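PDB 7BR2: lipolytic enzyme, G-D-S-L family from Bacteroides thetaiotaomicron, which metabolises the drug diltiazem as a gut microbial serine esterase of the SGNH (GDSL) hydrolase family. Local coordinates for residues I29-R34 against L362-R367; R34-I39 against V54-I59; M89-Y94 against Q111-N116; I132-T137 against E164-S169. One frame throughout, in Å; residues are numbered along the deposited sequence.

Overall arrangement
Contacts 2 and 4 both reach the five-stranded parallel sheet of the SGNH hydrolase domain, at strands 53-58 and 131-136. Contacts 1 and 2 are neighbours, with centres about 7 Å apart: they share R34, and E363 OE2 lies 2.6 Å from N56 N in a probable hydrogen bond. Contacts 3 and 4, with centres about 14 Å apart, meet where I114 CG2 packs 3.6 Å from Y165 CG. Helix 28-32 in contact 1 begins at S28, which with D204 and H207 probably forms the catalytic triad. From this helix, I29 CD1 reaches both M89 of contact 3 and T137 of contact 4, although both centres are about 22 Å from that of contact 1.

Contact 1: residues I29-R34 against L362-R367; sequences ITDGGR and LERTFR
D31 of the short helix 28-32 is gripped by R364 of the long helix 344-377, a contact that joins the SGNH hydrolase core to a helix more than 300 residues later in the chain. Helix 28-32 starts at S28, the likely catalytic serine, but D31 does not touch the presumed triad. The tight part is a side-on grip by two nitrogens of R364. NH1 donates to D31 OD1 at 2.8 Å and 172°, a salt bridge in which the oxygen lies in the guanidinium plane while NH1 stands above the carboxylate plane; NH1 has a second anionic partner in E368. NE donates to the backbone O of D31 at 3.0 Å, along a more bent path. Arginine suits the place because one guanidinium can serve both a carboxylate and a carbonyl, and bends at chi2 and chi3 fold its chain back to do so. R367 brings its CB against the carboxylate, 3.3 Å from D31 OD1, while its own guanidinium turns to G58 O and D74. D31 CG is anti to the backbone N (chi1 -176°), which carries the carboxylate out to helix 344-377, and OD2 is held by the N-H of G60. Toward solvent the contact is looser. Exposed G32 comes nearest through its CA, 3.8 Å from R364 NE. On the carboxylate's other oxygen, a water donates to D31 OD2 at 2.8 Å and more weakly to R367 O.

Contact 2: residues R34-I39 against V54-I59; sequences RYHSFI and VFNGGI
H36 of helix 35-46 lies against V54 and N56 of strand 53-58, an edge strand, within this chain, of the parallel sheet in this SGNH hydrolase fold. The helix belongs to the crossover between strand 21-26 and strand 53-58, which are parallel neighbours in the sheet, so this is beta-alpha-beta packing, and it is buried. The nonpolar part is small. V54 CG1, anti to the backbone N (chi1 176°), comes within 3.9 Å of H36 CB and also approaches H36 O. A beta-branched valine suits the strand and presents a compact methyl to the helix, while F24 of the adjoining strand touches both V54 and H36. The ring contacts come next. N56 CB sits over one face of the imidazole, 4.1 Å from its centroid and 29° off the normal, a CH-pi contact. The amide follows the same ring, with N56 ND2 3.5 Å from H36 CE1, but its plane is turned 43° from that of the imidazole, so the two are not stacked. On the helix's own side, H36 CD2 lies over the centre of the Y35 ring. Hydrogen bonds form the third group, and none crosses between the two segments. Instead H36 NE2 bonds to T30 O and N56 ND2 to D31 O, both on helix 28-32, which fixes the rotation of ring and amide. Histidine and asparagine fit here because each combines a flat packing surface with an N-H. The other end of the amide closes an Asx turn: G58 N donates to N56 OD1 at 2.8 Å, nearly along the C=O axis.

Contact 3: residues M89-Y94 against Q111-N116; sequences MNDSGY and QESIKN
S113 of helix 102-125 donates its hydroxyl to the D91 carboxylate, with OG 3.0 Å from D91 OD2 and standing above the carboxylate plane. With OG anti to the backbone N (chi1 -172°), the serine reaches out from the helix, and D91 CB packs 3.7 Å from S113 CB. Serine is apt here, being small enough for a close approach and still able to donate. The same OD2 accepts from a water at 3.0 Å, which in turn takes a hydrogen bond from N116 ND2, one helical turn beyond S113. A64 N, at the start of helix 64-75, is a further donor to OD2, and OD1 is weakly bonded to G88 N. With an alanine here in place of D91, S113 OG, the A64 N-H and the water would probably lose the acceptor they share. Further out, a type I turn from N90 to G93 sets the aspartate, closed by G93 N to N90 O at 3.2 Å; glycine fits at G93 because its positive phi would jam a side chain against the preceding carbonyl. G88 to D91 reads GMND, consistent with the GxND block of SGNH hydrolases, whose asparagine contributes to the oxyanion hole in relatives. Y94 OH donates to N90 OD1 at 2.7 Å, while N90 ND2 binds D62 O. The several donors around OD2, one of them at a helix start, are likely to favour a negatively charged D91.

Contact 4: residues I132-T137 against E164-S169; sequences IVMTGT and EYQRES
Q166 reaches from helix 155-173 toward strand 131-136 and sets its amide beside M134 and G136. Its CG lies beside the backbone N (chi1 -81°), and the chain is extended beyond that (chi2 -177°), so the carboxamide arrives at the strand at full length. NE2 points to the thioether: it donates a weak hydrogen bond to M134 SD at 3.6 Å. A second weak bond runs from NE2 to V85 O on the neighbouring strand. M134 is folded instead, with bends at chi2 and chi3 that turn SD back to the amide, while its CG passes 3.9 Å from Q166 O. A flexible, unbranched methionine can fill the greasy space among F117, F177 and V85 and still offer sulfur to an N-H. The two elements belong to a beta-alpha-beta unit of the SGNH hydrolase fold, strand 131-136, helix 155-173 and strand 176-179; helix and strand run nearly antiparallel, at 159°, with axes 8.5 Å apart. The other end of the amide serves the end of the strand. Q166 OE1 accepts from a water at 2.7 Å that itself accepts from T137 N, also at 2.7 Å, and OE1 passes 4.0 Å from G136 CA. A leucine in place of Q166 would probably cost this water its link to the helix and M134 SD its weak N-H donor. Facing solvent, R167 bends at chi3, and its NE meets E164 OE2 on the syn side at 2.6 Å, a salt bridge within the helix.

Contact 1: residues I29-R34 against L362-R367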
# COMPACT_ATOMS: atom_id res chain seq x y z
N ILE A 29 -5.75 -9.36 -5.39
CA ILE A 29 -4.75 -8.83 -4.47
C ILE A 29 -4.88 -7.32 -4.36
O ILE A 29 -4.85 -6.75 -3.26
CB ILE A 29 -3.35 -9.28 -4.92
CG1 ILE A 29 -3.27 -10.81 -4.83
CG2 ILE A 29 -2.28 -8.59 -4.08
CD1 ILE A 29 -2.20 -11.44 -5.71
N THR A 30 -5.10 -6.66 -5.51
CA THR A 30 -5.38 -5.22 -5.54
C THR A 30 -6.78 -4.92 -5.03
O THR A 30 -6.97 -4.03 -4.18
CB THR A 30 -5.22 -4.72 -6.97
OG1 THR A 30 -3.89 -4.97 -7.41
CG2 THR A 30 -5.57 -3.24 -7.08
N ASP A 31 -7.78 -5.64 -5.54
CA ASP A 31 -9.18 -5.36 -5.23
C ASP A 31 -9.43 -5.38 -3.72
O ASP A 31 -9.89 -4.39 -3.14
CB ASP A 31 -10.05 -6.39 -5.96
CG ASP A 31 -11.55 -6.15 -5.78
OD1 ASP A 31 -11.95 -5.17 -5.12
OD2 ASP A 31 -12.32 -6.94 -6.37
N GLY A 32 -9.10 -6.49 -3.07
CA GLY A 32 -9.37 -6.64 -1.66
C GLY A 32 -8.23 -6.26 -0.75
O GLY A 32 -8.38 -6.39 0.47
N GLY A 33 -7.09 -5.80 -1.28
CA GLY A 33 -5.93 -5.51 -0.47
C GLY A 33 -5.71 -4.02 -0.21
O GLY A 33 -6.39 -3.15 -0.74
N ARG A 34 -4.69 -3.74 0.61
CA ARG A 34 -4.47 -2.40 1.12
C ARG A 34 -3.13 -1.78 0.72
O ARG A 34 -2.84 -0.65 1.14
CB ARG A 34 -4.58 -2.39 2.65
CG ARG A 34 -6.02 -2.43 3.19
CD ARG A 34 -5.98 -2.49 4.70
NE ARG A 34 -7.29 -2.51 5.35
CZ ARG A 34 -8.07 -3.59 5.46
NH1 ARG A 34 -7.72 -4.76 4.94
NH2 ARG A 34 -9.23 -3.50 6.09
N LEU A 362 -15.06 2.45 1.91
CA LEU A 362 -16.00 3.02 0.95
C LEU A 362 -15.59 2.70 -0.48
O LEU A 362 -16.40 2.22 -1.31
CB LEU A 362 -16.08 4.53 1.16
CG LEU A 362 -16.93 4.98 2.35
CD1 LEU A 362 -16.70 6.48 2.69
CD2 LEU A 362 -18.39 4.69 2.10
N GLU A 363 -14.30 2.88 -0.78
CA GLU A 363 -13.82 2.57 -2.13
C GLU A 363 -14.06 1.10 -2.47
O GLU A 363 -14.42 0.78 -3.62
CB GLU A 363 -12.34 2.93 -2.27
CG GLU A 363 -11.86 2.88 -3.72
CD GLU A 363 -10.37 3.20 -3.88
OE1 GLU A 363 -9.61 3.09 -2.88
OE2 GLU A 363 -9.97 3.57 -5.01
N ARG A 364 -13.92 0.21 -1.49
CA ARG A 364 -14.19 -1.20 -1.77
C ARG A 364 -15.64 -1.41 -2.20
O ARG A 364 -15.92 -2.27 -3.05
CB ARG A 364 -13.89 -2.08 -0.56
CG ARG A 364 -12.39 -2.41 -0.38
CD ARG A 364 -12.12 -3.91 -0.47
NE ARG A 364 -12.52 -4.49 -1.75
CZ ARG A 364 -13.64 -5.17 -1.94
NH1 ARG A 364 -13.92 -5.65 -3.14
NH2 ARG A 364 -14.48 -5.36 -0.94
N THR A 365 -16.58 -0.66 -1.61
CA THR A 365 -17.96 -0.83 -2.09
C THR A 365 -18.06 -0.44 -3.56
O THR A 365 -18.76 -1.10 -4.35
CB THR A 365 -18.97 -0.04 -1.24
OG1 THR A 365 -18.91 1.36 -1.55
CG2 THR A 365 -18.72 -0.26 0.23
N PHE A 366 -17.31 0.60 -3.96
CA PHE A 366 -17.28 0.91 -5.39
C PHE A 366 -16.67 -0.22 -6.22
O PHE A 366 -17.08 -0.45 -7.37
CB PHE A 366 -16.54 2.23 -5.64
CG PHE A 366 -17.37 3.46 -5.39
CD1 PHE A 366 -17.51 3.98 -4.11
CD2 PHE A 366 -17.99 4.13 -6.45
CE1 PHE A 366 -18.28 5.12 -3.87
CE2 PHE A 366 -18.76 5.27 -6.22
CZ PHE A 366 -18.90 5.76 -4.92
N ARG A 367 -15.71 -0.95 -5.65
CA ARG A 367 -15.10 -2.07 -6.37
C ARG A 367 -16.09 -3.23 -6.54
O ARG A 367 -16.08 -3.93 -7.56
CB ARG A 367 -13.84 -2.57 -5.65
CG ARG A 367 -12.67 -1.59 -5.56
CD ARG A 367 -12.57 -0.72 -6.78
NE ARG A 367 -12.09 -1.46 -7.93
CZ ARG A 367 -12.30 -1.09 -9.18
NH1 ARG A 367 -11.82 -1.83 -10.18
NH2 ARG A 367 -12.99 0.01 -9.44
O HOH W 1 -15.02 -6.34 -6.47

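Contact 2: residues R34-I39 against V54-I59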
# COMPACT_ATOMS: atom_id res chain seq x y z
N ARG A 34 -4.69 -3.74 0.61
CA ARG A 34 -4.47 -2.40 1.12
C ARG A 34 -3.13 -1.78 0.72
O ARG A 34 -2.84 -0.65 1.14
CB ARG A 34 -4.58 -2.39 2.65
CG ARG A 34 -6.02 -2.43 3.19
CD ARG A 34 -5.98 -2.49 4.70
NE ARG A 34 -7.29 -2.51 5.35
CZ ARG A 34 -8.07 -3.59 5.46
NH1 ARG A 34 -7.72 -4.76 4.94
NH2 ARG A 34 -9.23 -3.50 6.09
N TYR A 35 -2.32 -2.45 -0.10
CA TYR A 35 -1.01 -1.90 -0.40
C TYR A 35 -1.13 -0.49 -0.98
O TYR A 35 -0.34 0.40 -0.64
CB TYR A 35 -0.23 -2.82 -1.34
CG TYR A 35 -0.73 -2.90 -2.77
CD1 TYR A 35 -0.40 -1.92 -3.72
CD2 TYR A 35 -1.50 -3.98 -3.19
CE1 TYR A 35 -0.87 -2.00 -5.04
CE2 TYR A 35 -1.95 -4.07 -4.51
CZ TYR A 35 -1.63 -3.09 -5.43
OH TYR A 35 -2.09 -3.20 -6.72
N HIS A 36 -2.14 -0.27 -1.83
CA HIS A 36 -2.32 1.05 -2.42
C HIS A 36 -2.78 2.05 -1.38
O HIS A 36 -2.35 3.22 -1.39
CB HIS A 36 -3.32 0.98 -3.59
CG HIS A 36 -4.49 0.07 -3.34
ND1 HIS A 36 -5.57 0.43 -2.58
CD2 HIS A 36 -4.74 -1.19 -3.79
CE1 HIS A 36 -6.44 -0.56 -2.54
NE2 HIS A 36 -5.97 -1.55 -3.28
N SER A 37 -3.61 1.60 -0.44
CA SER A 37 -4.01 2.47 0.67
C SER A 37 -2.81 2.79 1.57
O SER A 37 -2.68 3.92 2.06
CB SER A 37 -5.14 1.81 1.47
OG SER A 37 -5.67 2.68 2.45
N PHE A 38 -1.93 1.82 1.79
CA PHE A 38 -0.74 2.06 2.61
C PHE A 38 0.22 3.03 1.91
O PHE A 38 0.84 3.88 2.55
CB PHE A 38 -0.06 0.72 2.90
CG PHE A 38 -0.89 -0.22 3.76
CD1 PHE A 38 -1.92 0.26 4.57
CD2 PHE A 38 -0.63 -1.59 3.77
CE1 PHE A 38 -2.67 -0.59 5.36
CE2 PHE A 38 -1.39 -2.46 4.55
CZ PHE A 38 -2.40 -1.96 5.35
N ILE A 39 0.32 2.92 0.58
CA ILE A 39 1.15 3.85 -0.19
C ILE A 39 0.59 5.27 -0.10
O ILE A 39 1.34 6.25 0.12
CB ILE A 39 1.26 3.39 -1.65
CG1 ILE A 39 2.06 2.08 -1.77
CG2 ILE A 39 1.91 4.46 -2.50
CD1 ILE A 39 1.95 1.41 -3.17
N VAL A 54 -5.01 8.32 -5.02
CA VAL A 54 -4.78 6.93 -5.38
C VAL A 54 -6.13 6.24 -5.60
O VAL A 54 -7.10 6.52 -4.90
CB VAL A 54 -3.96 6.24 -4.28
CG1 VAL A 54 -3.77 4.75 -4.58
CG2 VAL A 54 -2.61 6.94 -4.17
N PHE A 55 -6.18 5.35 -6.60
CA PHE A 55 -7.39 4.62 -6.96
C PHE A 55 -7.10 3.13 -6.94
O PHE A 55 -6.12 2.67 -7.54
CB PHE A 55 -7.91 5.03 -8.34
CG PHE A 55 -8.32 6.47 -8.44
CD1 PHE A 55 -7.37 7.47 -8.66
CD2 PHE A 55 -9.66 6.84 -8.29
CE1 PHE A 55 -7.75 8.81 -8.74
CE2 PHE A 55 -10.04 8.17 -8.38
CZ PHE A 55 -9.08 9.16 -8.60
N ASN A 56 -7.95 2.40 -6.24
CA ASN A 56 -8.01 0.95 -6.37
C ASN A 56 -8.68 0.58 -7.70
O ASN A 56 -9.84 0.91 -7.93
CB ASN A 56 -8.81 0.41 -5.18
CG ASN A 56 -8.92 -1.11 -5.16
OD1 ASN A 56 -8.62 -1.79 -6.15
ND2 ASN A 56 -9.39 -1.64 -4.04
N GLY A 57 -7.95 -0.09 -8.60
CA GLY A 57 -8.55 -0.57 -9.83
C GLY A 57 -8.41 -2.07 -9.94
O GLY A 57 -8.10 -2.62 -11.00
N GLY A 58 -8.58 -2.75 -8.82
CA GLY A 58 -8.56 -4.20 -8.78
C GLY A 58 -9.98 -4.73 -8.83
O GLY A 58 -10.90 -4.10 -8.31
N ILE A 59 -10.14 -5.88 -9.49
CA ILE A 59 -11.36 -6.68 -9.43
C ILE A 59 -10.95 -8.13 -9.23
O ILE A 59 -10.15 -8.66 -10.01
CB ILE A 59 -12.21 -6.52 -10.70
CG1 ILE A 59 -12.69 -5.07 -10.86
CG2 ILE A 59 -13.39 -7.47 -10.68
CD1 ILE A 59 -13.73 -4.88 -11.91

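Contact 3: residues M89-Y94 against Q111-N116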
# COMPACT_ATOMS: atom_id res chain seq x y z
N MET A 89 -1.51 -13.64 -11.36
CA MET A 89 -1.87 -14.65 -10.37
C MET A 89 -2.99 -15.55 -10.87
O MET A 89 -2.95 -16.78 -10.67
CB MET A 89 -2.24 -13.99 -9.04
CG MET A 89 -2.59 -14.99 -7.94
SD MET A 89 -1.25 -16.11 -7.44
CE MET A 89 -0.16 -15.01 -6.53
N ASN A 90 -3.98 -14.98 -11.55
CA ASN A 90 -5.06 -15.76 -12.14
C ASN A 90 -4.68 -16.29 -13.52
O ASN A 90 -5.05 -17.40 -13.88
CB ASN A 90 -6.33 -14.93 -12.21
CG ASN A 90 -6.92 -14.68 -10.84
OD1 ASN A 90 -7.11 -15.61 -10.06
ND2 ASN A 90 -7.18 -13.41 -10.53
N ASP A 91 -3.98 -15.47 -14.31
CA ASP A 91 -3.57 -15.91 -15.64
C ASP A 91 -2.78 -17.22 -15.57
O ASP A 91 -2.95 -18.10 -16.43
CB ASP A 91 -2.73 -14.81 -16.31
CG ASP A 91 -3.40 -13.43 -16.28
OD1 ASP A 91 -3.70 -12.93 -15.16
OD2 ASP A 91 -3.62 -12.85 -17.37
N SER A 92 -1.93 -17.37 -14.56
CA SER A 92 -1.05 -18.53 -14.50
C SER A 92 -1.80 -19.84 -14.32
O SER A 92 -1.28 -20.89 -14.71
CB SER A 92 -0.05 -18.36 -13.36
OG SER A 92 -0.71 -17.91 -12.19
N GLY A 93 -3.00 -19.82 -13.76
CA GLY A 93 -3.74 -21.04 -13.50
C GLY A 93 -3.36 -21.69 -12.18
O GLY A 93 -2.46 -21.25 -11.46
N TYR A 94 -4.09 -22.76 -11.85
CA TYR A 94 -3.94 -23.30 -10.50
C TYR A 94 -3.79 -24.83 -10.44
O TYR A 94 -2.67 -25.35 -10.39
CB TYR A 94 -5.14 -22.86 -9.66
CG TYR A 94 -5.23 -21.36 -9.44
CD1 TYR A 94 -4.59 -20.76 -8.36
CD2 TYR A 94 -5.97 -20.55 -10.30
CE1 TYR A 94 -4.67 -19.41 -8.14
CE2 TYR A 94 -6.06 -19.17 -10.08
CZ TYR A 94 -5.40 -18.61 -9.00
OH TYR A 94 -5.46 -17.26 -8.76
N GLN A 111 1.07 -18.19 -22.76
CA GLN A 111 0.79 -17.65 -24.08
C GLN A 111 -0.52 -16.87 -24.09
O GLN A 111 -0.58 -15.75 -24.61
CB GLN A 111 0.76 -18.77 -25.13
CG GLN A 111 2.14 -19.39 -25.37
CD GLN A 111 3.13 -18.40 -25.94
OE1 GLN A 111 2.76 -17.44 -26.61
NE2 GLN A 111 4.40 -18.59 -25.62
N GLU A 112 -1.56 -17.44 -23.48
CA GLU A 112 -2.84 -16.75 -23.39
C GLU A 112 -2.69 -15.42 -22.66
O GLU A 112 -3.22 -14.38 -23.09
CB GLU A 112 -3.85 -17.65 -22.69
CG GLU A 112 -5.27 -17.13 -22.68
CD GLU A 112 -6.17 -17.90 -21.73
OE1 GLU A 112 -7.34 -17.48 -21.57
OE2 GLU A 112 -5.73 -18.93 -21.18
N SER A 113 -1.91 -15.42 -21.57
CA SER A 113 -1.78 -14.21 -20.78
C SER A 113 -1.11 -13.10 -21.59
O SER A 113 -1.64 -11.99 -21.67
CB SER A 113 -0.98 -14.50 -19.51
OG SER A 113 -1.01 -13.38 -18.67
N ILE A 114 0.03 -13.40 -22.23
CA ILE A 114 0.70 -12.31 -22.95
C ILE A 114 -0.10 -11.91 -24.19
O ILE A 114 -0.05 -10.74 -24.62
CB ILE A 114 2.16 -12.68 -23.30
CG1 ILE A 114 2.21 -13.86 -24.26
CG2 ILE A 114 3.01 -12.89 -22.02
CD1 ILE A 114 3.62 -14.23 -24.68
N LYS A 115 -0.90 -12.81 -24.75
CA LYS A 115 -1.77 -12.41 -25.84
C LYS A 115 -2.74 -11.32 -25.37
O LYS A 115 -2.92 -10.30 -26.04
CB LYS A 115 -2.52 -13.64 -26.39
CG LYS A 115 -3.41 -13.36 -27.62
CD LYS A 115 -4.41 -14.48 -27.87
CE LYS A 115 -5.50 -14.04 -28.83
NZ LYS A 115 -5.24 -14.55 -30.20
N ASN A 116 -3.34 -11.51 -24.19
CA ASN A 116 -4.23 -10.46 -23.67
C ASN A 116 -3.47 -9.20 -23.28
O ASN A 116 -3.90 -8.06 -23.58
CB ASN A 116 -5.03 -11.00 -22.50
CG ASN A 116 -5.99 -12.07 -22.93
OD1 ASN A 116 -6.72 -11.89 -23.91
ND2 ASN A 116 -5.97 -13.21 -22.24
O HOH W 2 -5.08 -13.81 -19.80

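Contact 4: residues I132-T137 against E164-S169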
# COMPACT_ATOMS: atom_id res chain seq x y z
N ILE A 132 3.01 5.10 -17.50
CA ILE A 132 2.71 3.68 -17.35
C ILE A 132 3.79 3.03 -16.49
O ILE A 132 4.99 3.22 -16.73
CB ILE A 132 2.61 2.98 -18.72
CG1 ILE A 132 1.60 3.70 -19.63
CG2 ILE A 132 2.17 1.54 -18.56
CD1 ILE A 132 0.18 3.66 -19.09
N VAL A 133 3.37 2.27 -15.47
CA VAL A 133 4.30 1.59 -14.57
C VAL A 133 3.93 0.10 -14.51
O VAL A 133 2.92 -0.27 -13.88
CB VAL A 133 4.29 2.20 -13.17
CG1 VAL A 133 5.26 1.47 -12.26
CG2 VAL A 133 4.63 3.70 -13.24
N MET A 134 4.75 -0.75 -15.13
CA MET A 134 4.57 -2.18 -14.97
C MET A 134 5.02 -2.59 -13.58
O MET A 134 6.13 -2.25 -13.17
CB MET A 134 5.37 -2.94 -16.04
CG MET A 134 4.91 -2.70 -17.46
SD MET A 134 3.31 -3.43 -17.81
CE MET A 134 2.36 -1.99 -18.32
N THR A 135 4.15 -3.26 -12.83
CA THR A 135 4.48 -3.69 -11.47
C THR A 135 4.26 -5.19 -11.39
O THR A 135 3.12 -5.66 -11.42
CB THR A 135 3.65 -2.97 -10.40
OG1 THR A 135 2.30 -3.47 -10.43
CG2 THR A 135 3.61 -1.51 -10.66
N GLY A 136 5.36 -5.95 -11.29
CA GLY A 136 5.29 -7.39 -11.27
C GLY A 136 4.55 -7.87 -10.04
O GLY A 136 4.87 -7.44 -8.94
N THR A 137 3.52 -8.70 -10.23
CA THR A 137 2.67 -9.10 -9.12
C THR A 137 3.47 -9.78 -8.00
O THR A 137 4.52 -10.39 -8.22
CB THR A 137 1.58 -10.06 -9.58
OG1 THR A 137 0.87 -10.55 -8.44
CG2 THR A 137 2.17 -11.25 -10.33
N GLU A 164 8.49 -11.19 -16.61
CA GLU A 164 9.59 -10.87 -17.53
C GLU A 164 9.07 -10.30 -18.84
O GLU A 164 9.68 -9.39 -19.42
CB GLU A 164 10.46 -12.11 -17.78
CG GLU A 164 11.77 -12.14 -17.00
CD GLU A 164 12.55 -10.81 -17.06
OE1 GLU A 164 13.01 -10.43 -18.17
OE2 GLU A 164 12.73 -10.15 -16.01
N TYR A 165 7.94 -10.83 -19.34
CA TYR A 165 7.34 -10.21 -20.51
C TYR A 165 6.95 -8.76 -20.23
O TYR A 165 7.16 -7.87 -21.08
CB TYR A 165 6.13 -11.01 -20.99
CG TYR A 165 5.73 -10.61 -22.38
CD1 TYR A 165 4.95 -9.47 -22.60
CD2 TYR A 165 6.14 -11.35 -23.47
CE1 TYR A 165 4.60 -9.09 -23.88
CE2 TYR A 165 5.78 -10.97 -24.76
CZ TYR A 165 5.01 -9.84 -24.95
OH TYR A 165 4.65 -9.47 -26.23
N GLN A 166 6.42 -8.50 -19.03
CA GLN A 166 6.14 -7.12 -18.63
C GLN A 166 7.40 -6.26 -18.65
O GLN A 166 7.40 -5.15 -19.19
CB GLN A 166 5.53 -7.09 -17.24
CG GLN A 166 4.06 -7.37 -17.16
CD GLN A 166 3.56 -7.24 -15.75
OE1 GLN A 166 3.76 -8.13 -14.92
NE2 GLN A 166 2.92 -6.11 -15.45
N ARG A 167 8.48 -6.76 -18.04
CA ARG A 167 9.73 -5.99 -17.95
C ARG A 167 10.23 -5.61 -19.34
O ARG A 167 10.58 -4.45 -19.59
CB ARG A 167 10.79 -6.79 -17.17
CG ARG A 167 12.10 -6.03 -16.87
CD ARG A 167 13.27 -6.96 -16.46
NE ARG A 167 13.05 -7.72 -15.21
CZ ARG A 167 13.35 -7.29 -13.98
NH1 ARG A 167 13.89 -6.08 -13.80
NH2 ARG A 167 13.12 -8.05 -12.92
N GLU A 168 10.23 -6.57 -20.26
CA GLU A 168 10.76 -6.28 -21.59
C GLU A 168 9.84 -5.36 -22.38
O GLU A 168 10.33 -4.50 -23.13
CB GLU A 168 11.01 -7.59 -22.34
CG GLU A 168 11.98 -8.48 -21.57
CD GLU A 168 12.06 -9.90 -22.09
OE1 GLU A 168 11.38 -10.23 -23.09
OE2 GLU A 168 12.81 -10.70 -21.47
N SER A 169 8.52 -5.49 -22.21
CA SER A 169 7.61 -4.53 -22.83
C SER A 169 7.89 -3.12 -22.31
O SER A 169 7.92 -2.16 -23.09
CB SER A 169 6.15 -4.94 -22.57
OG SER A 169 5.24 -4.02 -23.15
O HOH W 3 2.45 -8.84 -12.71